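Local coordinates for transcriptional activator PlcR protein (Bacillus thuringiensis, PDB 3U3W) that activates transcription of virulence genes as a quorum-sensing regulator, binding DNA through a helix-turn-helix domain when its repeat domain holds the signal peptide PapR, at residues 19-29 with 48-56; 192-203 with 218-229. All coordinates share one frame; numbering follows the deposited sequence.

Contact 1 of 2, residues 19-29 with 48-56. With nucleotides of chain E; nucleotides of chain F.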
loop_
_atom_site.group_PDB
_atom_site.type_symbol
_atom_site.label_atom_id
_atom_site.label_comp_id
_atom_site.label_asym_id
_atom_site.label_seq_id
_atom_site.Cartn_x
_atom_site.Cartn_y
_atom_site.Cartn_z
ATOM N N LEU A 19 4.596 19.253 -21.968
ATOM C CA LEU A 19 4.858 18.595 -23.245
ATOM C C LEU A 19 3.817 18.923 -24.315
ATOM O O LEU A 19 2.647 19.156 -24.010
ATOM C CB LEU A 19 4.865 17.083 -23.047
ATOM C CG LEU A 19 6.091 16.458 -22.394
ATOM C CD1 LEU A 19 6.602 17.331 -21.263
ATOM C CD2 LEU A 19 5.758 15.054 -21.909
ATOM N N THR A 20 4.246 18.923 -25.571
ATOM C CA THR A 20 3.314 19.031 -26.687
ATOM C C THR A 20 3.045 17.631 -27.225
ATOM O O THR A 20 3.709 16.672 -26.826
ATOM C CB THR A 20 3.885 19.879 -27.831
ATOM O OG1 THR A 20 5.061 19.244 -28.348
ATOM C CG2 THR A 20 4.233 21.274 -27.342
ATOM N N GLN A 21 2.084 17.523 -28.141
ATOM C CA GLN A 21 1.727 16.232 -28.713
ATOM C C GLN A 21 2.928 15.559 -29.361
ATOM O O GLN A 21 3.134 14.356 -29.202
ATOM C CB GLN A 21 0.586 16.376 -29.724
ATOM C CG GLN A 21 -0.699 16.922 -29.128
ATOM C CD GLN A 21 -1.882 16.816 -30.077
ATOM O OE1 GLN A 21 -1.721 16.759 -31.302
ATOM N NE2 GLN A 21 -3.082 16.783 -29.511
ATOM N N LYS A 22 3.717 16.341 -30.092
ATOM C CA LYS A 22 4.915 15.821 -30.738
ATOM C C LYS A 22 5.856 15.213 -29.700
ATOM O O LYS A 22 6.343 14.087 -29.872
ATOM C CB LYS A 22 5.629 16.918 -31.541
ATOM C CG LYS A 22 6.870 16.431 -32.295
ATOM C CD LYS A 22 6.519 15.365 -33.334
ATOM C CE LYS A 22 7.737 14.531 -33.743
ATOM N NZ LYS A 22 8.073 13.440 -32.771
ATOM N N GLN A 23 6.092 15.955 -28.618
ATOM C CA GLN A 23 7.004 15.515 -27.567
ATOM C C GLN A 23 6.528 14.223 -26.937
ATOM O O GLN A 23 7.312 13.298 -26.702
ATOM C CB GLN A 23 7.133 16.583 -26.489
ATOM C CG GLN A 23 7.899 17.810 -26.937
ATOM C CD GLN A 23 8.103 18.800 -25.811
ATOM O OE1 GLN A 23 7.301 19.718 -25.623
ATOM N NE2 GLN A 23 9.182 18.618 -25.048
ATOM N N LEU A 24 5.229 14.173 -26.665
ATOM C CA LEU A 24 4.618 13.030 -26.015
ATOM C C LEU A 24 4.683 11.806 -26.913
ATOM O O LEU A 24 4.944 10.694 -26.447
ATOM C CB LEU A 24 3.167 13.360 -25.652
ATOM C CG LEU A 24 2.322 12.279 -24.978
ATOM C CD1 LEU A 24 3.047 11.689 -23.777
ATOM C CD2 LEU A 24 0.974 12.853 -24.578
ATOM N N SER A 25 4.456 12.020 -28.207
ATOM C CA SER A 25 4.380 10.924 -29.174
ATOM C C SER A 25 5.716 10.224 -29.464
ATOM O O SER A 25 5.730 9.125 -30.020
ATOM C CB SER A 25 3.722 11.394 -30.486
ATOM O OG SER A 25 4.540 12.294 -31.219
ATOM N N GLU A 26 6.826 10.852 -29.073
ATOM C CA GLU A 26 8.167 10.362 -29.413
ATOM C C GLU A 26 8.452 8.917 -28.999
ATOM O O GLU A 26 8.303 8.541 -27.832
ATOM C CB GLU A 26 9.241 11.299 -28.851
ATOM C CG GLU A 26 9.434 12.566 -29.671
ATOM C CD GLU A 26 10.032 13.713 -28.864
ATOM O OE1 GLU A 26 10.029 14.866 -29.363
ATOM O OE2 GLU A 26 10.501 13.461 -27.731
ATOM N N ASN A 27 8.869 8.114 -29.973
ATOM C CA ASN A 27 9.236 6.722 -29.735
ATOM C C ASN A 27 8.045 5.856 -29.364
ATOM O O ASN A 27 8.187 4.653 -29.111
ATOM C CB ASN A 27 10.327 6.616 -28.664
ATOM C CG ASN A 27 11.646 7.211 -29.124
ATOM O OD1 ASN A 27 12.370 6.601 -29.918
ATOM N ND2 ASN A 27 11.959 8.412 -28.637
ATOM N N ILE A 28 6.869 6.477 -29.342
ATOM C CA ILE A 28 5.645 5.780 -28.995
ATOM C C ILE A 28 4.730 5.645 -30.213
ATOM O O ILE A 28 4.324 4.542 -30.577
ATOM C CB ILE A 28 4.911 6.506 -27.861
ATOM C CG1 ILE A 28 5.858 6.731 -26.680
ATOM C CG2 ILE A 28 3.702 5.708 -27.416
ATOM C CD1 ILE A 28 5.207 7.394 -25.483
ATOM N N CYS A 29 4.422 6.771 -30.845
ATOM C CA CYS A 29 3.481 6.791 -31.968
ATOM C C CYS A 29 3.591 8.121 -32.698
ATOM O O CYS A 29 4.406 8.970 -32.338
ATOM C CB CYS A 29 2.050 6.619 -31.458
ATOM S SG CYS A 29 1.557 7.922 -30.266
ATOM N N ILE A 48 0.879 1.739 -26.875
ATOM C CA ILE A 48 0.756 3.195 -26.828
ATOM C C ILE A 48 0.324 3.760 -25.462
ATOM O O ILE A 48 0.858 4.781 -25.017
ATOM C CB ILE A 48 -0.154 3.713 -27.958
ATOM C CG1 ILE A 48 0.427 3.283 -29.313
ATOM C CG2 ILE A 48 -0.306 5.226 -27.881
ATOM C CD1 ILE A 48 -0.324 3.785 -30.528
ATOM N N LEU A 49 -0.608 3.093 -24.782
ATOM C CA LEU A 49 -1.068 3.582 -23.480
ATOM C C LEU A 49 0.029 3.467 -22.438
ATOM O O LEU A 49 0.260 4.377 -21.647
ATOM C CB LEU A 49 -2.272 2.787 -22.994
ATOM C CG LEU A 49 -2.929 3.407 -21.763
ATOM C CD1 LEU A 49 -3.323 4.873 -22.028
ATOM C CD2 LEU A 49 -4.141 2.584 -21.359
ATOM N N GLN A 50 0.668 2.309 -22.437
ATOM C CA GLN A 50 1.787 2.004 -21.569
ATOM C C GLN A 50 2.877 3.074 -21.711
ATOM O O GLN A 50 3.365 3.622 -20.725
ATOM C CB GLN A 50 2.298 0.607 -21.934
ATOM C CG GLN A 50 3.796 0.440 -21.932
ATOM C CD GLN A 50 4.361 0.604 -20.555
ATOM O OE1 GLN A 50 3.692 0.303 -19.563
ATOM N NE2 GLN A 50 5.589 1.105 -20.473
ATOM N N GLY A 51 3.219 3.390 -22.954
ATOM C CA GLY A 51 4.144 4.465 -23.256
ATOM C C GLY A 51 3.702 5.821 -22.737
ATOM O O GLY A 51 4.464 6.501 -22.046
ATOM N N ILE A 52 2.481 6.231 -23.072
ATOM C CA ILE A 52 1.971 7.523 -22.604
ATOM C C ILE A 52 1.952 7.608 -21.072
ATOM O O ILE A 52 2.332 8.627 -20.498
ATOM C CB ILE A 52 0.566 7.811 -23.159
ATOM C CG1 ILE A 52 0.642 8.164 -24.640
ATOM C CG2 ILE A 52 -0.120 8.931 -22.385
ATOM C CD1 ILE A 52 -0.683 7.985 -25.344
ATOM N N ALA A 53 1.522 6.533 -20.416
ATOM C CA ALA A 53 1.473 6.505 -18.958
ATOM C C ALA A 53 2.861 6.635 -18.344
ATOM O O ALA A 53 3.053 7.333 -17.353
ATOM C CB ALA A 53 0.781 5.238 -18.462
ATOM N N ALA A 54 3.830 5.960 -18.942
ATOM C CA ALA A 54 5.200 6.037 -18.466
ATOM C C ALA A 54 5.776 7.455 -18.583
ATOM O O ALA A 54 6.267 8.026 -17.600
ATOM C CB ALA A 54 6.069 5.034 -19.211
ATOM N N LYS A 55 5.711 8.024 -19.782
ATOM C CA LYS A 55 6.249 9.360 -20.007
ATOM C C LYS A 55 5.575 10.417 -19.124
ATOM O O LYS A 55 6.220 11.366 -18.677
ATOM C CB LYS A 55 6.167 9.750 -21.492
ATOM C CG LYS A 55 7.082 10.931 -21.852
ATOM C CD LYS A 55 7.220 11.137 -23.357
ATOM C CE LYS A 55 7.819 9.923 -24.050
ATOM N NZ LYS A 55 8.005 10.166 -25.514
ATOM N N LEU A 56 4.279 10.246 -18.867
ATOM C CA LEU A 56 3.531 11.203 -18.057
ATOM C C LEU A 56 3.616 10.868 -16.566
ATOM O O LEU A 56 3.141 11.629 -15.724
ATOM C CB LEU A 56 2.068 11.259 -18.494
ATOM C CG LEU A 56 1.728 11.671 -19.927
ATOM C CD1 LEU A 56 0.243 11.475 -20.192
ATOM C CD2 LEU A 56 2.124 13.100 -20.190
ATOM P P DT E 2 0.152 21.210 -29.075
ATOM O OP1 DT E 2 -0.072 21.591 -27.660
ATOM O OP2 DT E 2 0.933 19.993 -29.416
ATOM O "O5'" DT E 2 -1.277 21.097 -29.767
ATOM C "C5'" DT E 2 -1.340 21.080 -31.164
ATOM C "C4'" DT E 2 -2.768 21.233 -31.616
ATOM O "O4'" DT E 2 -2.698 21.574 -33.015
ATOM C "C3'" DT E 2 -3.583 19.947 -31.582
ATOM O "O3'" DT E 2 -4.946 20.292 -31.709
ATOM C "C2'" DT E 2 -3.070 19.231 -32.828
ATOM C "C1'" DT E 2 -2.920 20.410 -33.790
ATOM N N1 DT E 2 -1.812 20.250 -34.764
ATOM C C2 DT E 2 -2.100 20.488 -36.087
ATOM O O2 DT E 2 -3.206 20.825 -36.464
ATOM N N3 DT E 2 -1.046 20.320 -36.948
ATOM C C4 DT E 2 0.240 19.942 -36.615
ATOM O O4 DT E 2 1.115 19.816 -37.464
ATOM C C5 DT E 2 0.477 19.704 -35.212
ATOM C C7 DT E 2 1.842 19.288 -34.750
ATOM C C6 DT E 2 -0.547 19.868 -34.358
ATOM P P DG F 13 1.352 5.036 -35.076
ATOM O OP1 DG F 13 2.583 4.434 -34.506
ATOM O OP2 DG F 13 0.827 6.295 -34.483
ATOM O "O5'" DG F 13 1.566 5.275 -36.639
ATOM C "C5'" DG F 13 1.866 4.193 -37.509
ATOM C "C4'" DG F 13 2.059 4.704 -38.928
ATOM O "O4'" DG F 13 0.793 5.119 -39.505
ATOM C "C3'" DG F 13 2.991 5.899 -39.087
ATOM O "O3'" DG F 13 3.746 5.696 -40.269
ATOM C "C2'" DG F 13 2.049 7.093 -39.209
ATOM C "C1'" DG F 13 0.826 6.483 -39.881
ATOM N N9 DG F 13 -0.451 7.050 -39.454
ATOM C C8 DG F 13 -0.864 7.322 -38.166
ATOM N N7 DG F 13 -2.075 7.816 -38.081
ATOM C C5 DG F 13 -2.495 7.866 -39.405
ATOM C C6 DG F 13 -3.724 8.308 -39.939
ATOM O O6 DG F 13 -4.709 8.754 -39.329
ATOM N N1 DG F 13 -3.734 8.194 -41.328
ATOM C C2 DG F 13 -2.691 7.709 -42.096
ATOM N N2 DG F 13 -2.888 7.671 -43.425
ATOM N N3 DG F 13 -1.532 7.286 -41.603
ATOM C C4 DG F 13 -1.510 7.397 -40.257
ATOM P P DC E 1 5.176 21.396 -32.373
ATOM O OP1 DC E 1 4.762 20.582 -31.209
ATOM O OP2 DC E 1 4.968 20.865 -33.740
ATOM O "O5'" DC E 1 4.523 22.863 -32.302
ATOM C "C5'" DC E 1 4.207 23.511 -31.063
ATOM C "C4'" DC E 1 2.701 23.610 -30.877
ATOM O "O4'" DC E 1 2.090 24.162 -32.080
ATOM C "C3'" DC E 1 1.999 22.273 -30.641
ATOM O "O3'" DC E 1 0.830 22.463 -29.825
ATOM C "C2'" DC E 1 1.663 21.843 -32.069
ATOM C "C1'" DC E 1 1.289 23.179 -32.718
ATOM N N1 DC E 1 1.486 23.197 -34.220
ATOM C C2 DC E 1 0.386 23.398 -35.083
ATOM O O2 DC E 1 -0.748 23.572 -34.614
ATOM N N3 DC E 1 0.587 23.405 -36.427
ATOM C C4 DC E 1 1.815 23.211 -36.916
ATOM N N4 DC E 1 1.963 23.225 -38.247
ATOM C C5 DC E 1 2.943 22.999 -36.061
ATOM C C6 DC E 1 2.737 23.000 -34.738
#
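The ammonium of K55 is gripped by backbone carbonyls at the C-terminal end of helix 21-25. K55 NZ donates to E26 O at 2.8 Å, lying in the carbonyl plane on a lone pair, and to L24 O at 3.2 Å, where it stands 58° out of the plane; a weak third bond reaches Q23 O. These carbonyls mark the negative end of the short helix dipole, so the positive charge there is probably favourable. The lysine gets there with CG anti to its backbone N (chi1 -163°) and one bend, at chi3, and its CE passes I28 CD1 at 3.9 Å.

I28 presses against G51 of helix 46-56, its CD1 resting on the backbone 3.5 Å from G51 C. Beyond it, C29 CB meets I48 CD1 at 3.8 Å. At the other end the L24 and L56 side chains cross at about a right angle, L24 CD1 touching L56 CD2 and nearing I52 CG1, while L19 CD2 lies against L56 CD2 and K55 CG.

The N-terminal end of helix 21-25 meets phosphates of one DNA strand: Q21 N donates to OP2 of DT2 of chain E at 3.0 Å and T20 OG1 to OP1 of DC1 of chain E. C29 CB lies by a phosphate of DG13 of chain F. T20 and Q23 form a capping box, sound from T20 N to Q23 OE1 but weak from Q23 N to T20 OG1. Helix 21-25 is the first helix of the helix-turn-helix motif itself; Q21 and S25 pack on helix 31-38, the second and, by the family pattern, the recognition helix. Q21 and L24 touch R14 of helix 4-16, and L49 and A53 lean on helix 61-65.

Contact 2 of 2, residues 192-203 with 218-229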
loop_
_atom_site.group_PDB
_atom_site.type_symbol
_atom_site.label_atom_id
_atom_site.label_comp_id
_atom_site.label_asym_id
_atom_site.label_seq_id
_atom_site.Cartn_x
_atom_site.Cartn_y
_atom_site.Cartn_z
ATOM N N GLU A 192 -2.307 -7.707 2.082
ATOM C CA GLU A 192 -1.945 -8.254 3.381
ATOM C C GLU A 192 -2.574 -7.516 4.577
ATOM O O GLU A 192 -2.820 -8.127 5.625
ATOM C CB GLU A 192 -0.424 -8.402 3.498
ATOM C CG GLU A 192 0.166 -9.184 2.324
ATOM C CD GLU A 192 1.415 -9.969 2.679
ATOM O OE1 GLU A 192 1.285 -11.095 3.227
ATOM O OE2 GLU A 192 2.526 -9.465 2.390
ATOM N N GLU A 193 -2.862 -6.226 4.420
ATOM C CA GLU A 193 -3.661 -5.528 5.428
ATOM C C GLU A 193 -5.024 -6.182 5.633
ATOM O O GLU A 193 -5.432 -6.402 6.771
ATOM C CB GLU A 193 -3.829 -4.054 5.108
ATOM C CG GLU A 193 -2.732 -3.175 5.706
ATOM C CD GLU A 193 -2.711 -1.783 5.094
ATOM O OE1 GLU A 193 -3.272 -1.601 3.984
ATOM O OE2 GLU A 193 -2.132 -0.870 5.726
ATOM N N PHE A 194 -5.712 -6.515 4.540
ATOM C CA PHE A 194 -6.999 -7.195 4.658
ATOM C C PHE A 194 -6.878 -8.566 5.348
ATOM O O PHE A 194 -7.664 -8.893 6.228
ATOM C CB PHE A 194 -7.707 -7.328 3.305
ATOM C CG PHE A 194 -9.103 -7.878 3.416
ATOM C CD1 PHE A 194 -10.031 -7.286 4.266
ATOM C CD2 PHE A 194 -9.486 -8.994 2.683
ATOM C CE1 PHE A 194 -11.309 -7.796 4.375
ATOM C CE2 PHE A 194 -10.770 -9.521 2.786
ATOM C CZ PHE A 194 -11.679 -8.927 3.626
ATOM N N ASP A 195 -5.884 -9.343 4.937
ATOM C CA ASP A 195 -5.533 -10.611 5.562
ATOM C C ASP A 195 -5.423 -10.443 7.079
ATOM O O ASP A 195 -5.935 -11.265 7.845
ATOM C CB ASP A 195 -4.186 -11.081 4.992
ATOM C CG ASP A 195 -3.954 -12.589 5.131
ATOM O OD1 ASP A 195 -4.054 -13.295 4.102
ATOM O OD2 ASP A 195 -3.643 -13.069 6.248
ATOM N N VAL A 196 -4.751 -9.378 7.515
ATOM C CA VAL A 196 -4.564 -9.148 8.936
ATOM C C VAL A 196 -5.911 -8.881 9.594
ATOM O O VAL A 196 -6.183 -9.339 10.706
ATOM C CB VAL A 196 -3.618 -7.948 9.216
ATOM C CG1 VAL A 196 -3.709 -7.515 10.659
ATOM C CG2 VAL A 196 -2.191 -8.298 8.863
ATOM N N LYS A 197 -6.752 -8.122 8.903
ATOM C CA LYS A 197 -8.028 -7.764 9.450
ATOM C C LYS A 197 -8.931 -9.010 9.593
ATOM O O LYS A 197 -9.564 -9.206 10.635
ATOM C CB LYS A 197 -8.696 -6.707 8.573
ATOM C CG LYS A 197 -10.129 -6.448 8.982
ATOM C CD LYS A 197 -10.874 -5.614 7.962
ATOM C CE LYS A 197 -10.443 -4.161 8.017
ATOM N NZ LYS A 197 -11.250 -3.333 7.089
ATOM N N VAL A 198 -8.993 -9.830 8.543
ATOM C CA VAL A 198 -9.774 -11.068 8.584
ATOM C C VAL A 198 -9.284 -12.001 9.684
ATOM O O VAL A 198 -10.092 -12.573 10.411
ATOM C CB VAL A 198 -9.755 -11.855 7.243
ATOM C CG1 VAL A 198 -10.603 -13.127 7.365
ATOM C CG2 VAL A 198 -10.252 -10.997 6.105
ATOM N N ARG A 199 -7.969 -12.169 9.815
ATOM C CA ARG A 199 -7.453 -13.027 10.887
ATOM C C ARG A 199 -7.837 -12.513 12.267
ATOM O O ARG A 199 -8.091 -13.295 13.192
ATOM C CB ARG A 199 -5.946 -13.235 10.792
ATOM C CG ARG A 199 -5.535 -14.034 9.583
ATOM C CD ARG A 199 -4.066 -14.441 9.633
ATOM N NE ARG A 199 -3.719 -15.133 8.394
ATOM C CZ ARG A 199 -3.884 -16.437 8.187
ATOM N NH1 ARG A 199 -4.373 -17.226 9.151
ATOM N NH2 ARG A 199 -3.557 -16.956 7.012
ATOM N N TYR A 200 -7.912 -11.195 12.400
ATOM C CA TYR A 200 -8.277 -10.605 13.679
ATOM C C TYR A 200 -9.724 -10.909 14.049
ATOM O O TYR A 200 -10.016 -11.240 15.204
ATOM C CB TYR A 200 -8.071 -9.109 13.649
ATOM C CG TYR A 200 -8.567 -8.393 14.879
ATOM C CD1 TYR A 200 -7.873 -8.471 16.082
ATOM C CD2 TYR A 200 -9.722 -7.627 14.836
ATOM C CE1 TYR A 200 -8.314 -7.808 17.202
ATOM C CE2 TYR A 200 -10.176 -6.945 15.954
ATOM C CZ TYR A 200 -9.468 -7.036 17.131
ATOM O OH TYR A 200 -9.912 -6.348 18.238
ATOM N N ASN A 201 -10.618 -10.771 13.071
ATOM C CA ASN A 201 -12.044 -10.968 13.295
ATOM C C ASN A 201 -12.262 -12.440 13.563
ATOM O O ASN A 201 -12.957 -12.814 14.498
ATOM C CB ASN A 201 -12.861 -10.513 12.079
ATOM C CG ASN A 201 -12.897 -8.990 11.908
ATOM O OD1 ASN A 201 -12.842 -8.231 12.888
ATOM N ND2 ASN A 201 -13.005 -8.537 10.650
ATOM N N HIS A 202 -11.629 -13.265 12.736
ATOM C CA HIS A 202 -11.593 -14.712 12.905
ATOM C C HIS A 202 -11.115 -15.086 14.311
ATOM O O HIS A 202 -11.724 -15.930 14.969
ATOM C CB HIS A 202 -10.674 -15.326 11.846
ATOM C CG HIS A 202 -10.720 -16.816 11.791
ATOM N ND1 HIS A 202 -9.829 -17.562 11.047
ATOM C CD2 HIS A 202 -11.557 -17.704 12.376
ATOM C CE1 HIS A 202 -10.108 -18.846 11.190
ATOM N NE2 HIS A 202 -11.155 -18.960 11.988
ATOM N N ALA A 203 -10.037 -14.447 14.773
ATOM C CA ALA A 203 -9.516 -14.718 16.112
ATOM C C ALA A 203 -10.553 -14.394 17.170
ATOM O O ALA A 203 -10.717 -15.154 18.113
ATOM C CB ALA A 203 -8.258 -13.955 16.374
ATOM N N GLN A 218 -4.144 -17.529 15.272
ATOM C CA GLN A 218 -4.514 -16.503 14.303
ATOM C C GLN A 218 -3.969 -15.134 14.701
ATOM O O GLN A 218 -3.490 -14.398 13.843
ATOM C CB GLN A 218 -6.023 -16.437 14.123
ATOM C CG GLN A 218 -6.603 -17.695 13.521
ATOM C CD GLN A 218 -6.263 -17.823 12.055
ATOM O OE1 GLN A 218 -5.934 -16.837 11.395
ATOM N NE2 GLN A 218 -6.327 -19.040 11.536
ATOM N N VAL A 219 -4.039 -14.808 15.991
ATOM C CA VAL A 219 -3.528 -13.535 16.507
ATOM C C VAL A 219 -2.030 -13.360 16.228
ATOM O O VAL A 219 -1.605 -12.339 15.671
ATOM C CB VAL A 219 -3.785 -13.370 18.027
ATOM C CG1 VAL A 219 -2.979 -12.204 18.584
ATOM C CG2 VAL A 219 -5.236 -13.141 18.286
ATOM N N ASN A 220 -1.241 -14.368 16.591
ATOM C CA ASN A 220 0.210 -14.320 16.390
ATOM C C ASN A 220 0.610 -14.302 14.926
ATOM O O ASN A 220 1.571 -13.626 14.545
ATOM C CB ASN A 220 0.901 -15.475 17.108
ATOM C CG ASN A 220 0.931 -15.287 18.611
ATOM O OD1 ASN A 220 0.886 -14.159 19.109
ATOM N ND2 ASN A 220 0.999 -16.388 19.338
ATOM N N LYS A 221 -0.125 -15.049 14.113
ATOM C CA LYS A 221 0.061 -15.005 12.676
ATOM C C LYS A 221 -0.177 -13.567 12.173
ATOM O O LYS A 221 0.614 -13.028 11.403
ATOM C CB LYS A 221 -0.898 -15.978 11.984
ATOM C CG LYS A 221 -0.547 -16.276 10.545
ATOM C CD LYS A 221 0.055 -17.665 10.410
ATOM C CE LYS A 221 1.196 -17.886 11.415
ATOM N NZ LYS A 221 2.119 -19.005 11.021
ATOM N N ALA A 222 -1.259 -12.938 12.627
ATOM C CA ALA A 222 -1.598 -11.607 12.149
ATOM C C ALA A 222 -0.584 -10.537 12.645
ATOM O O ALA A 222 -0.181 -9.672 11.886
ATOM C CB ALA A 222 -3.053 -11.253 12.492
ATOM N N ILE A 223 -0.148 -10.641 13.894
ATOM C CA ILE A 223 0.935 -9.808 14.420
ATOM C C ILE A 223 2.219 -9.933 13.601
ATOM O O ILE A 223 2.875 -8.930 13.318
ATOM C CB ILE A 223 1.229 -10.144 15.906
ATOM C CG1 ILE A 223 -0.014 -9.834 16.758
ATOM C CG2 ILE A 223 2.509 -9.431 16.397
ATOM C CD1 ILE A 223 0.209 -9.863 18.277
ATOM N N GLU A 224 2.572 -11.158 13.217
ATOM C CA GLU A 224 3.750 -11.381 12.381
ATOM C C GLU A 224 3.602 -10.677 11.035
ATOM O O GLU A 224 4.512 -9.970 10.588
ATOM C CB GLU A 224 4.007 -12.878 12.172
ATOM C CG GLU A 224 5.083 -13.196 11.141
ATOM C CD GLU A 224 4.782 -14.469 10.343
ATOM O OE1 GLU A 224 4.672 -15.552 10.959
ATOM O OE2 GLU A 224 4.646 -14.384 9.098
ATOM N N ILE A 225 2.456 -10.871 10.388
ATOM C CA ILE A 225 2.188 -10.211 9.115
ATOM C C ILE A 225 2.238 -8.690 9.251
ATOM O O ILE A 225 2.752 -8.000 8.380
ATOM C CB ILE A 225 0.828 -10.617 8.523
ATOM C CG1 ILE A 225 0.805 -12.131 8.271
ATOM C CG2 ILE A 225 0.558 -9.849 7.221
ATOM C CD1 ILE A 225 -0.558 -12.663 7.919
ATOM N N SER A 226 1.702 -8.179 10.351
ATOM C CA SER A 226 1.689 -6.746 10.599
ATOM C C SER A 226 3.105 -6.175 10.720
ATOM O O SER A 226 3.414 -5.166 10.095
ATOM C CB SER A 226 0.885 -6.421 11.855
ATOM O OG SER A 226 -0.488 -6.646 11.630
ATOM N N CYS A 227 3.954 -6.810 11.526
ATOM C CA CYS A 227 5.342 -6.352 11.661
ATOM C C CYS A 227 6.150 -6.420 10.355
ATOM O O CYS A 227 6.908 -5.512 10.041
ATOM C CB CYS A 227 6.053 -7.094 12.786
ATOM S SG CYS A 227 5.301 -6.745 14.385
ATOM N N ARG A 228 5.949 -7.474 9.584
ATOM C CA ARG A 228 6.646 -7.640 8.320
ATOM C C ARG A 228 6.264 -6.578 7.296
ATOM O O ARG A 228 7.099 -6.163 6.493
ATOM C CB ARG A 228 6.413 -9.047 7.745
ATOM C CG ARG A 228 6.899 -9.199 6.318
ATOM C CD ARG A 228 6.974 -10.664 5.880
ATOM N NE ARG A 228 5.692 -11.345 5.999
ATOM C CZ ARG A 228 4.675 -11.159 5.167
ATOM N NH1 ARG A 228 4.796 -10.316 4.150
ATOM N NH2 ARG A 228 3.538 -11.819 5.350
ATOM N N ILE A 229 5.007 -6.150 7.299
ATOM C CA ILE A 229 4.587 -5.110 6.351
ATOM C C ILE A 229 4.592 -3.708 6.984
ATOM O O ILE A 229 4.181 -2.742 6.375
ATOM C CB ILE A 229 3.212 -5.429 5.702
ATOM C CG1 ILE A 229 2.062 -5.266 6.696
ATOM C CG2 ILE A 229 3.207 -6.843 5.116
ATOM C CD1 ILE A 229 0.702 -5.559 6.069
HETATM O O HOH W 1 -5.429 -20.457 9.077
#
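Helices 192-203 and 218-228 run antiparallel, their axes 8.7 Å apart at closest approach and their directions 160° apart. The backbones come near where V196 faces A222, with CA atoms 5.0 Å apart, and the small A222 permits this closeness. Further along, A203 packs on Q218 and V219, A203 CB 3.7 Å from V219 CG2.

Knobs-into-holes packing fills the middle. I225 sits among E192, D195, V196 and R199, its CG2 3.6 Å from V196 CG2 as the two side chains slide past each other in opposite directions. R199 drops in turn among Q218, K221, A222 and I225. Its guanidinium lies nearly coplanar with the Q218 amide (6°), and R199 NH1 donates to Q218 OE1 at 2.8 Å, while K221 CG rests over one face, toward the rim. D195, one turn back, takes R199 NE in a salt bridge of 3.0 Å to its OD2, which fixes the group from a second direction. A water accepts from Q218 NE2 and, weakly, from R199 NH1. H202 ND1 is buried here with no partner in the model.

At the far end R228 grips E192 end-on: R228 NH1 to E192 OE2 is 3.0 Å and R228 NH2 to E192 OE1 3.2 Å, on the syn sides, though well out of the carboxylate plane.

K197 and N201, on the same helix as R199, bind the backbone of the signal peptide. Such an antiparallel pair is consistent with the tetratricopeptide-type helical stack of this C-terminal domain.

How the contacts relate
The two contacts lie in different domains, their centres 42 Å apart and their nearest atoms about 24 Å apart, and share no helix. Contact 1 belongs to the small helix-turn-helix domain, far from the chain's centre and in touch with DNA; contact 2 lies nearer the centre, in the peptide-binding repeat domain. Each is partly buried, touches the second subunit and has an aliphatic middle. In contact 1 the helix pair is steeply angled, and its cross-segment polar bonds come from one lysine to backbone carbonyls. Contact 2 is almost antiparallel and larger, and its polar bonds across run side chain to side chain: a salt bridge at one end and an arginine–glutamine bond toward the other.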